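Local structure of 5,10-methylenetetrahydrofolate dehydrogenase (Bombyx mori, 5ZF1) at residues 235-240 with 268-273; 162-167 with 216-221; 226-231 with 261-266. The protein probably catalyses the NADP+-dependent oxidation of 5,10-methylenetetrahydrofolate, a step of one-carbon metabolism, using a Rossmann-type dinucleotide-binding domain. All coordinates share one frame; numbering follows the deposited sequence.

All three contacts belong to the NAD(P)-binding domain. Contacts 2 and 1 sit in one parallel sheet, where strands 160-164, 215-218, 236-239 and 269-270 lie side by side in that order; their centres are about 13 Å apart, and backbone bonds link I216 to T236 and I238. Contact 3, about 10 Å from contact 1 and about 17 Å from contact 2 between centres, pairs the loop after strand 215-218 with helix 260-263 on one face of that sheet. Along the chain contact 2 closes first, and contacts 1 and 3 interleave. I226 packs on I164, V231 on I237, and V263 on I237 and I270, tying layer to sheet. A sulfate at the strand ends of contact 2 probably marks the dinucleotide site.

Contact 1. Residues 235-240 with 268-273; sequences ATIIDV and GAITPV
Backbone bonding between A235-I237 and G268-T271 carries most of this pairing, and the end-to-end directions of the touching parts differ by only 5°. The carbonyl of A235 opens it, taking the N-H of G268 at 2.7 Å (N to O) and, weakly, that of A269. I237 then uses both of its backbone polar groups: its N reaches A269 O at 3.0 Å, and its O receives T271 N at 3.1 Å. This zigzag is the parallel-bridge pattern, with T236 opposite A269 and I237 opposite I270. CA-H...O contacts supplement it, T236 CA to A269 O and I270 CA to I237 O.

Beyond the last bridge a side chain takes over from the main chain. T271 OG1 accepts D239 N at 3.0 Å in an almost straight bond (168° at the hydrogen), a placement made possible by chi1 of 37°, which sets OG1 between the backbone N and carbonyl carbon.

The two strands are neighbours in the parallel sheet of a Rossmann-type domain, strand 236-239 having strand 215-218 on its other edge and strand 269-270 having 3-4.

Side-chain contacts divide between the faces. On the face of I237 and I270, I237 CB meets I270 CG1 at 4.1 Å, and V263 of helix 260-263 packs over both. On the other face T236 OG1 lies 4.0 Å from A269 CB, while I238 and T271 cross at about a right angle, CG2 to CG2, under helix 140-151. The carboxylate of D239 turns to other partners, the N-H groups of G241 and D257.

Contact 2. Residues 162-167 with 216-221; sequences VVIGRS and IITATG. With SO4 (sulfate ion), chain E.
I164 and I217 form the centre of a parallel pairing in the Rossmann-type sheet, strand 160-164 beside 215-218, with segment axes 4.8 Å apart and 12° from parallel. Three backbone bonds define the register: I217 N to V162 O, I164 N to I217 O at 2.8 Å, and A219 N to I164 O at 2.8 Å. The middle one is nearly straight, 173° at the hydrogen, and all three donors lie close to the C=O axis. I164 O also has T220 N 3.0 Å away.

Apolar contact gathers on the face of V162, I164, I216 and T218. With CG1 anti to the carbonyl carbon (chi1 -56°), I164 sends CD1 to I216 CG2 at 3.9 Å, while its CG2 branch meets T220 CG2. I226 and helix 203-211 pack against the same side chain. An alanine at I164 would probably leave I216 and T220 without this apolar partner and open a gap beneath I226. V163 and I217, on the other face, pack against helix 171-178.

At the backbone conformation of G165 a CB would be jammed against the preceding carbonyl and would clash with T220 N and A219 C. Here the strand ends meet a sulfate ion, probably from the crystallisation liquor, at the C-terminal ends of the strands, where Rossmann domains bind their dinucleotide. R199 joins in holding it, whereas the R166 guanidinium forms a salt bridge with D191 of the second subunit. The sulfate spans both segments, R166 N giving a nearly straight bond to O1 at 2.9 Å and T220 OG1 bonding O2 at 3.0 Å.

Contact 3. Residues 226-231 with 261-266; sequences IKADMV and EEVSKI
V263 presents its two methyl groups to different parts of segment 226-231. CG1, anti to its own backbone N (chi1 166°), meets V231 CG2 at 4.0 Å, the two valines crossing at about a right angle. CG2 instead lies against main chain, 3.6 Å from both I226 O and A228 N, at the start of the 3-10 turn 228-230.

The A228 methyl is wedged between E262 and I266: CB touches E262 CB at 3.9 Å and I266 CG1 at 4.0 Å. I266 crosses V231 obliquely. Its CG2 approaches V231 CG1 at 4.0 Å and V231 O at 3.7 Å. No hydrogen bond joins the two segments, so their fit here rests on van der Waals contact of methyl groups with one another and with main chain; neighbouring backbone bonds from I226 to D257 and D259 and from I266 to G234 pin their flanks.

Charged ends turn elsewhere. E262 bends at chi2, and its OE2 takes K265 NZ at 2.7 Å on the syn side, a salt bridge within its own segment.

V231 also reaches I237, and loop and short helix together lie over that face of the parallel sheet, in the layered alpha/beta architecture of Rossmann-type domains.

Contact 1. Residues 235-240 with 268-273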
loop_
_atom_site.group_PDB
_atom_site.type_symbol
_atom_site.label_atom_id
_atom_site.label_comp_id
_atom_site.label_asym_id
_atom_site.label_seq_id
_atom_site.Cartn_x
_atom_site.Cartn_y
_atom_site.Cartn_z
ATOM N N ALA B 235 -21.278 -14.306 9.634
ATOM C CA ALA B 235 -20.073 -13.730 9.046
ATOM C C ALA B 235 -19.365 -14.723 8.117
ATOM O O ALA B 235 -19.579 -15.933 8.159
ATOM C CB ALA B 235 -19.115 -13.276 10.153
ATOM N N THR B 236 -18.485 -14.189 7.274
ATOM C CA THR B 236 -17.739 -14.981 6.321
ATOM C C THR B 236 -16.320 -15.116 6.843
ATOM O O THR B 236 -15.691 -14.108 7.171
ATOM C CB THR B 236 -17.736 -14.304 4.951
ATOM O OG1 THR B 236 -19.086 -14.208 4.470
ATOM C CG2 THR B 236 -16.887 -15.061 3.967
ATOM N N ILE B 237 -15.837 -16.348 6.914
ATOM C CA ILE B 237 -14.519 -16.675 7.451
ATOM C C ILE B 237 -13.708 -17.335 6.349
ATOM O O ILE B 237 -14.077 -18.407 5.856
ATOM C CB ILE B 237 -14.622 -17.598 8.675
ATOM C CG1 ILE B 237 -15.651 -17.069 9.680
ATOM C CG2 ILE B 237 -13.220 -17.853 9.289
ATOM C CD1 ILE B 237 -15.228 -15.837 10.423
ATOM N N ILE B 238 -12.590 -16.716 5.976
ATOM C CA ILE B 238 -11.676 -17.289 4.993
ATOM C C ILE B 238 -10.323 -17.497 5.657
ATOM O O ILE B 238 -9.688 -16.529 6.101
ATOM C CB ILE B 238 -11.537 -16.405 3.752
ATOM C CG1 ILE B 238 -12.881 -16.358 3.016
ATOM C CG2 ILE B 238 -10.412 -16.937 2.843
ATOM C CD1 ILE B 238 -12.968 -15.300 1.945
ATOM N N ASP B 239 -9.892 -18.759 5.724
ATOM C CA ASP B 239 -8.570 -19.141 6.202
ATOM C C ASP B 239 -7.629 -19.279 5.008
ATOM O O ASP B 239 -7.791 -20.180 4.181
ATOM C CB ASP B 239 -8.669 -20.437 7.013
ATOM C CG ASP B 239 -7.392 -20.769 7.754
ATOM O OD1 ASP B 239 -6.376 -20.083 7.538
ATOM O OD2 ASP B 239 -7.413 -21.723 8.572
ATOM N N VAL B 240 -6.631 -18.390 4.922
ATOM C CA VAL B 240 -5.743 -18.388 3.761
ATOM C C VAL B 240 -4.838 -19.620 3.769
ATOM O O VAL B 240 -4.392 -20.080 2.709
ATOM C CB VAL B 240 -4.939 -17.069 3.711
ATOM C CG1 VAL B 240 -4.011 -17.047 2.521
ATOM C CG2 VAL B 240 -5.897 -15.885 3.641
ATOM N N GLY B 268 -21.712 -17.604 8.457
ATOM C CA GLY B 268 -22.550 -17.743 7.276
ATOM C C GLY B 268 -21.864 -18.457 6.131
ATOM O O GLY B 268 -22.525 -19.123 5.333
ATOM N N ALA B 269 -20.542 -18.338 6.026
ATOM C CA ALA B 269 -19.787 -18.971 4.955
ATOM C C ALA B 269 -18.379 -19.183 5.481
ATOM O O ALA B 269 -17.901 -18.361 6.260
ATOM C CB ALA B 269 -19.768 -18.111 3.689
ATOM N N ILE B 270 -17.738 -20.287 5.093
ATOM C CA ILE B 270 -16.441 -20.631 5.669
ATOM C C ILE B 270 -15.629 -21.455 4.678
ATOM O O ILE B 270 -16.168 -22.251 3.908
ATOM C CB ILE B 270 -16.623 -21.392 7.005
ATOM C CG1 ILE B 270 -15.298 -21.516 7.759
ATOM C CG2 ILE B 270 -17.249 -22.772 6.756
ATOM C CD1 ILE B 270 -15.461 -22.160 9.149
ATOM N N THR B 271 -14.314 -21.266 4.706
ATOM C CA THR B 271 -13.441 -22.189 4.001
ATOM C C THR B 271 -13.488 -23.564 4.664
ATOM O O THR B 271 -13.519 -23.662 5.894
ATOM C CB THR B 271 -12.002 -21.670 3.989
ATOM O OG1 THR B 271 -11.722 -21.034 5.241
ATOM C CG2 THR B 271 -11.843 -20.657 2.862
ATOM N N PRO B 272 -13.509 -24.636 3.881
ATOM C CA PRO B 272 -13.407 -25.990 4.438
ATOM C C PRO B 272 -11.967 -26.289 4.837
ATOM O O PRO B 272 -11.082 -25.441 4.742
ATOM C CB PRO B 272 -13.852 -26.875 3.276
ATOM C CG PRO B 272 -13.366 -26.111 2.062
ATOM C CD PRO B 272 -13.580 -24.644 2.412
ATOM N N VAL B 273 -11.741 -27.520 5.285
ATOM C CA VAL B 273 -10.404 -27.975 5.664
ATOM C C VAL B 273 -10.056 -29.203 4.829
ATOM O O VAL B 273 -10.628 -30.277 5.054
ATOM C CB VAL B 273 -10.322 -28.282 7.170
ATOM C CG1 VAL B 273 -8.879 -28.560 7.579
ATOM C CG2 VAL B 273 -10.887 -27.136 7.979
#

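Contact 2. Residues 162-167 with 216-221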
loop_
_atom_site.group_PDB
_atom_site.type_symbol
_atom_site.label_atom_id
_atom_site.label_comp_id
_atom_site.label_asym_id
_atom_site.label_seq_id
_atom_site.Cartn_x
_atom_site.Cartn_y
_atom_site.Cartn_z
ATOM N N VAL B 162 -12.074 -7.727 8.738
ATOM C CA VAL B 162 -10.846 -7.798 9.530
ATOM C C VAL B 162 -9.884 -8.707 8.780
ATOM O O VAL B 162 -10.237 -9.838 8.435
ATOM C CB VAL B 162 -11.119 -8.333 10.949
ATOM C CG1 VAL B 162 -9.777 -8.601 11.698
ATOM C CG2 VAL B 162 -12.000 -7.364 11.714
ATOM N N VAL B 163 -8.656 -8.237 8.559
ATOM C CA VAL B 163 -7.605 -9.062 7.978
ATOM C C VAL B 163 -6.602 -9.291 9.091
ATOM O O VAL B 163 -6.059 -8.319 9.625
ATOM C CB VAL B 163 -6.929 -8.378 6.782
ATOM C CG1 VAL B 163 -5.819 -9.286 6.231
ATOM C CG2 VAL B 163 -7.958 -8.041 5.673
ATOM N N ILE B 164 -6.372 -10.553 9.448
ATOM C CA ILE B 164 -5.407 -10.908 10.494
ATOM C C ILE B 164 -4.121 -11.291 9.779
ATOM O O ILE B 164 -4.043 -12.355 9.159
ATOM C CB ILE B 164 -5.914 -12.051 11.391
ATOM C CG1 ILE B 164 -7.263 -11.686 12.001
ATOM C CG2 ILE B 164 -4.878 -12.326 12.523
ATOM C CD1 ILE B 164 -7.931 -12.793 12.765
ATOM N N GLY B 165 -3.123 -10.414 9.825
ATOM C CA GLY B 165 -1.885 -10.639 9.088
ATOM C C GLY B 165 -1.611 -9.437 8.214
ATOM O O GLY B 165 -2.485 -8.926 7.517
ATOM N N ARG B 166 -0.365 -8.944 8.270
ATOM C CA ARG B 166 0.069 -7.765 7.525
ATOM C C ARG B 166 1.242 -8.059 6.590
ATOM O O ARG B 166 1.937 -7.121 6.158
ATOM C CB ARG B 166 0.443 -6.625 8.484
ATOM C CG ARG B 166 1.597 -6.987 9.425
ATOM C CD ARG B 166 1.927 -5.855 10.387
ATOM N NE ARG B 166 2.935 -6.348 11.338
ATOM C CZ ARG B 166 3.421 -5.652 12.360
ATOM N NH1 ARG B 166 3.026 -4.406 12.581
ATOM N NH2 ARG B 166 4.312 -6.220 13.159
ATOM N N SER B 167 1.489 -9.328 6.269
ATOM C CA SER B 167 2.648 -9.663 5.443
ATOM C C SER B 167 2.603 -8.929 4.100
ATOM O O SER B 167 1.539 -8.710 3.511
ATOM C CB SER B 167 2.726 -11.176 5.213
ATOM O OG SER B 167 1.681 -11.638 4.351
ATOM N N ILE B 216 -13.915 -12.102 8.137
ATOM C CA ILE B 216 -12.591 -12.290 8.748
ATOM C C ILE B 216 -11.734 -13.089 7.784
ATOM O O ILE B 216 -12.145 -14.153 7.307
ATOM C CB ILE B 216 -12.669 -13.006 10.110
ATOM C CG1 ILE B 216 -13.595 -12.269 11.069
ATOM C CG2 ILE B 216 -11.226 -13.159 10.746
ATOM C CD1 ILE B 216 -13.822 -13.080 12.384
ATOM N N ILE B 217 -10.540 -12.575 7.496
ATOM C CA ILE B 217 -9.568 -13.247 6.651
ATOM C C ILE B 217 -8.322 -13.459 7.491
ATOM O O ILE B 217 -7.728 -12.491 7.960
ATOM C CB ILE B 217 -9.246 -12.423 5.397
ATOM C CG1 ILE B 217 -10.477 -12.358 4.494
ATOM C CG2 ILE B 217 -8.047 -13.024 4.662
ATOM C CD1 ILE B 217 -10.471 -11.200 3.525
ATOM N N THR B 218 -7.942 -14.726 7.716
ATOM C CA THR B 218 -6.733 -15.055 8.484
ATOM C C THR B 218 -5.604 -15.352 7.504
ATOM O O THR B 218 -5.617 -16.393 6.844
ATOM C CB THR B 218 -6.939 -16.241 9.433
ATOM O OG1 THR B 218 -7.153 -17.451 8.689
ATOM C CG2 THR B 218 -8.102 -16.006 10.387
ATOM N N ALA B 219 -4.626 -14.441 7.410
ATOM C CA ALA B 219 -3.539 -14.539 6.453
ATOM C C ALA B 219 -2.189 -14.659 7.133
ATOM O O ALA B 219 -1.170 -14.788 6.451
ATOM C CB ALA B 219 -3.525 -13.314 5.527
ATOM N N THR B 220 -2.162 -14.632 8.449
ATOM C CA THR B 220 -0.901 -14.615 9.167
ATOM C C THR B 220 -0.267 -15.999 9.217
ATOM O O THR B 220 -0.947 -17.029 9.212
ATOM C CB THR B 220 -1.108 -14.070 10.573
ATOM O OG1 THR B 220 0.124 -14.170 11.289
ATOM C CG2 THR B 220 -2.198 -14.847 11.298
ATOM N N GLY B 221 1.061 -16.012 9.246
ATOM C CA GLY B 221 1.827 -17.232 9.395
ATOM C C GLY B 221 2.025 -17.667 10.825
ATOM O O GLY B 221 2.495 -18.781 11.073
HETATM S S SO4 E . 1.587 -10.812 11.231
HETATM O O1 SO4 E . 1.637 -10.404 9.827
HETATM O O2 SO4 E . 0.293 -11.240 11.724
HETATM O O3 SO4 E . 2.510 -11.930 11.368
HETATM O O4 SO4 E . 2.062 -9.715 12.088
#

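Contact 3. Residues 226-231 with 261-266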
loop_
_atom_site.group_PDB
_atom_site.type_symbol
_atom_site.label_atom_id
_atom_site.label_comp_id
_atom_site.label_asym_id
_atom_site.label_seq_id
_atom_site.Cartn_x
_atom_site.Cartn_y
_atom_site.Cartn_z
ATOM N N ILE B 226 -9.355 -18.641 15.474
ATOM C CA ILE B 226 -10.690 -18.057 15.434
ATOM C C ILE B 226 -11.622 -19.028 16.145
ATOM O O ILE B 226 -11.832 -20.146 15.675
ATOM C CB ILE B 226 -11.158 -17.794 13.999
ATOM C CG1 ILE B 226 -10.169 -16.887 13.266
ATOM C CG2 ILE B 226 -12.527 -17.151 14.019
ATOM C CD1 ILE B 226 -9.969 -15.558 13.932
ATOM N N LYS B 227 -12.166 -18.609 17.274
ATOM C CA LYS B 227 -13.118 -19.411 18.027
ATOM C C LYS B 227 -14.531 -18.904 17.788
ATOM O O LYS B 227 -14.744 -17.768 17.361
ATOM C CB LYS B 227 -12.800 -19.374 19.523
ATOM C CG LYS B 227 -11.328 -19.487 19.855
ATOM C CD LYS B 227 -11.133 -19.546 21.365
ATOM C CE LYS B 227 -10.203 -18.449 21.873
ATOM N NZ LYS B 227 -10.760 -17.072 21.724
ATOM N N ALA B 228 -15.508 -19.762 18.098
ATOM C CA ALA B 228 -16.899 -19.434 17.807
ATOM C C ALA B 228 -17.347 -18.159 18.511
ATOM O O ALA B 228 -18.158 -17.401 17.963
ATOM C CB ALA B 228 -17.806 -20.606 18.189
ATOM N N ASP B 229 -16.817 -17.882 19.706
ATOM C CA ASP B 229 -17.212 -16.664 20.403
ATOM C C ASP B 229 -16.608 -15.408 19.790
ATOM O O ASP B 229 -16.923 -14.303 20.250
ATOM C CB ASP B 229 -16.833 -16.756 21.884
ATOM C CG ASP B 229 -15.346 -16.960 22.096
ATOM O OD1 ASP B 229 -14.627 -17.215 21.109
ATOM O OD2 ASP B 229 -14.897 -16.870 23.260
ATOM N N MET B 230 -15.761 -15.546 18.774
ATOM C CA MET B 230 -15.200 -14.402 18.073
ATOM C C MET B 230 -15.974 -14.056 16.817
ATOM O O MET B 230 -15.631 -13.083 16.151
ATOM C CB MET B 230 -13.732 -14.669 17.709
ATOM C CG MET B 230 -12.818 -14.774 18.937
ATOM S SD MET B 230 -11.203 -15.495 18.599
ATOM C CE MET B 230 -10.577 -14.385 17.330
ATOM N N VAL B 231 -17.000 -14.831 16.468
ATOM C CA VAL B 231 -17.599 -14.757 15.141
ATOM C C VAL B 231 -18.986 -14.148 15.255
ATOM O O VAL B 231 -19.797 -14.558 16.097
ATOM C CB VAL B 231 -17.628 -16.136 14.469
ATOM C CG1 VAL B 231 -18.334 -16.069 13.102
ATOM C CG2 VAL B 231 -16.207 -16.649 14.320
ATOM N N GLU B 261 -15.250 -26.896 13.521
ATOM C CA GLU B 261 -16.495 -27.538 13.931
ATOM C C GLU B 261 -17.424 -26.557 14.632
ATOM O O GLU B 261 -18.625 -26.515 14.342
ATOM C CB GLU B 261 -16.214 -28.743 14.831
ATOM C CG GLU B 261 -17.486 -29.453 15.278
ATOM C CD GLU B 261 -17.229 -30.630 16.201
ATOM O OE1 GLU B 261 -16.120 -31.205 16.152
ATOM O OE2 GLU B 261 -18.144 -30.985 16.974
ATOM N N GLU B 262 -16.890 -25.743 15.542
ATOM C CA GLU B 262 -17.748 -24.811 16.264
ATOM C C GLU B 262 -18.054 -23.570 15.435
ATOM O O GLU B 262 -19.197 -23.099 15.423
ATOM C CB GLU B 262 -17.108 -24.421 17.594
ATOM C CG GLU B 262 -17.190 -25.507 18.667
ATOM C CD GLU B 262 -18.547 -26.201 18.710
ATOM O OE1 GLU B 262 -19.584 -25.508 18.823
ATOM O OE2 GLU B 262 -18.576 -27.450 18.625
ATOM N N VAL B 263 -17.058 -23.041 14.717
ATOM C CA VAL B 263 -17.283 -21.813 13.961
ATOM C C VAL B 263 -18.248 -22.055 12.813
ATOM O O VAL B 263 -19.035 -21.168 12.465
ATOM C CB VAL B 263 -15.939 -21.231 13.482
ATOM C CG1 VAL B 263 -16.148 -20.158 12.406
ATOM C CG2 VAL B 263 -15.204 -20.649 14.667
ATOM N N SER B 264 -18.233 -23.264 12.233
ATOM C CA SER B 264 -19.185 -23.612 11.179
ATOM C C SER B 264 -20.626 -23.512 11.654
ATOM O O SER B 264 -21.526 -23.290 10.838
ATOM C CB SER B 264 -18.916 -25.023 10.656
ATOM O OG SER B 264 -17.614 -25.136 10.111
ATOM N N LYS B 265 -20.869 -23.683 12.959
ATOM C CA LYS B 265 -22.204 -23.523 13.524
ATOM C C LYS B 265 -22.634 -22.068 13.646
ATOM O O LYS B 265 -23.817 -21.810 13.894
ATOM C CB LYS B 265 -22.283 -24.170 14.911
ATOM C CG LYS B 265 -22.009 -25.658 14.963
ATOM C CD LYS B 265 -22.031 -26.132 16.412
ATOM C CE LYS B 265 -21.574 -27.573 16.551
ATOM N NZ LYS B 265 -21.184 -27.883 17.959
ATOM N N ILE B 266 -21.714 -21.117 13.500
ATOM C CA ILE B 266 -22.007 -19.704 13.685
ATOM C C ILE B 266 -21.900 -18.928 12.379
ATOM O O ILE B 266 -22.745 -18.078 12.086
ATOM C CB ILE B 266 -21.079 -19.089 14.759
ATOM C CG1 ILE B 266 -21.082 -19.939 16.030
ATOM C CG2 ILE B 266 -21.501 -17.653 15.059
ATOM C CD1 ILE B 266 -22.412 -19.941 16.746
#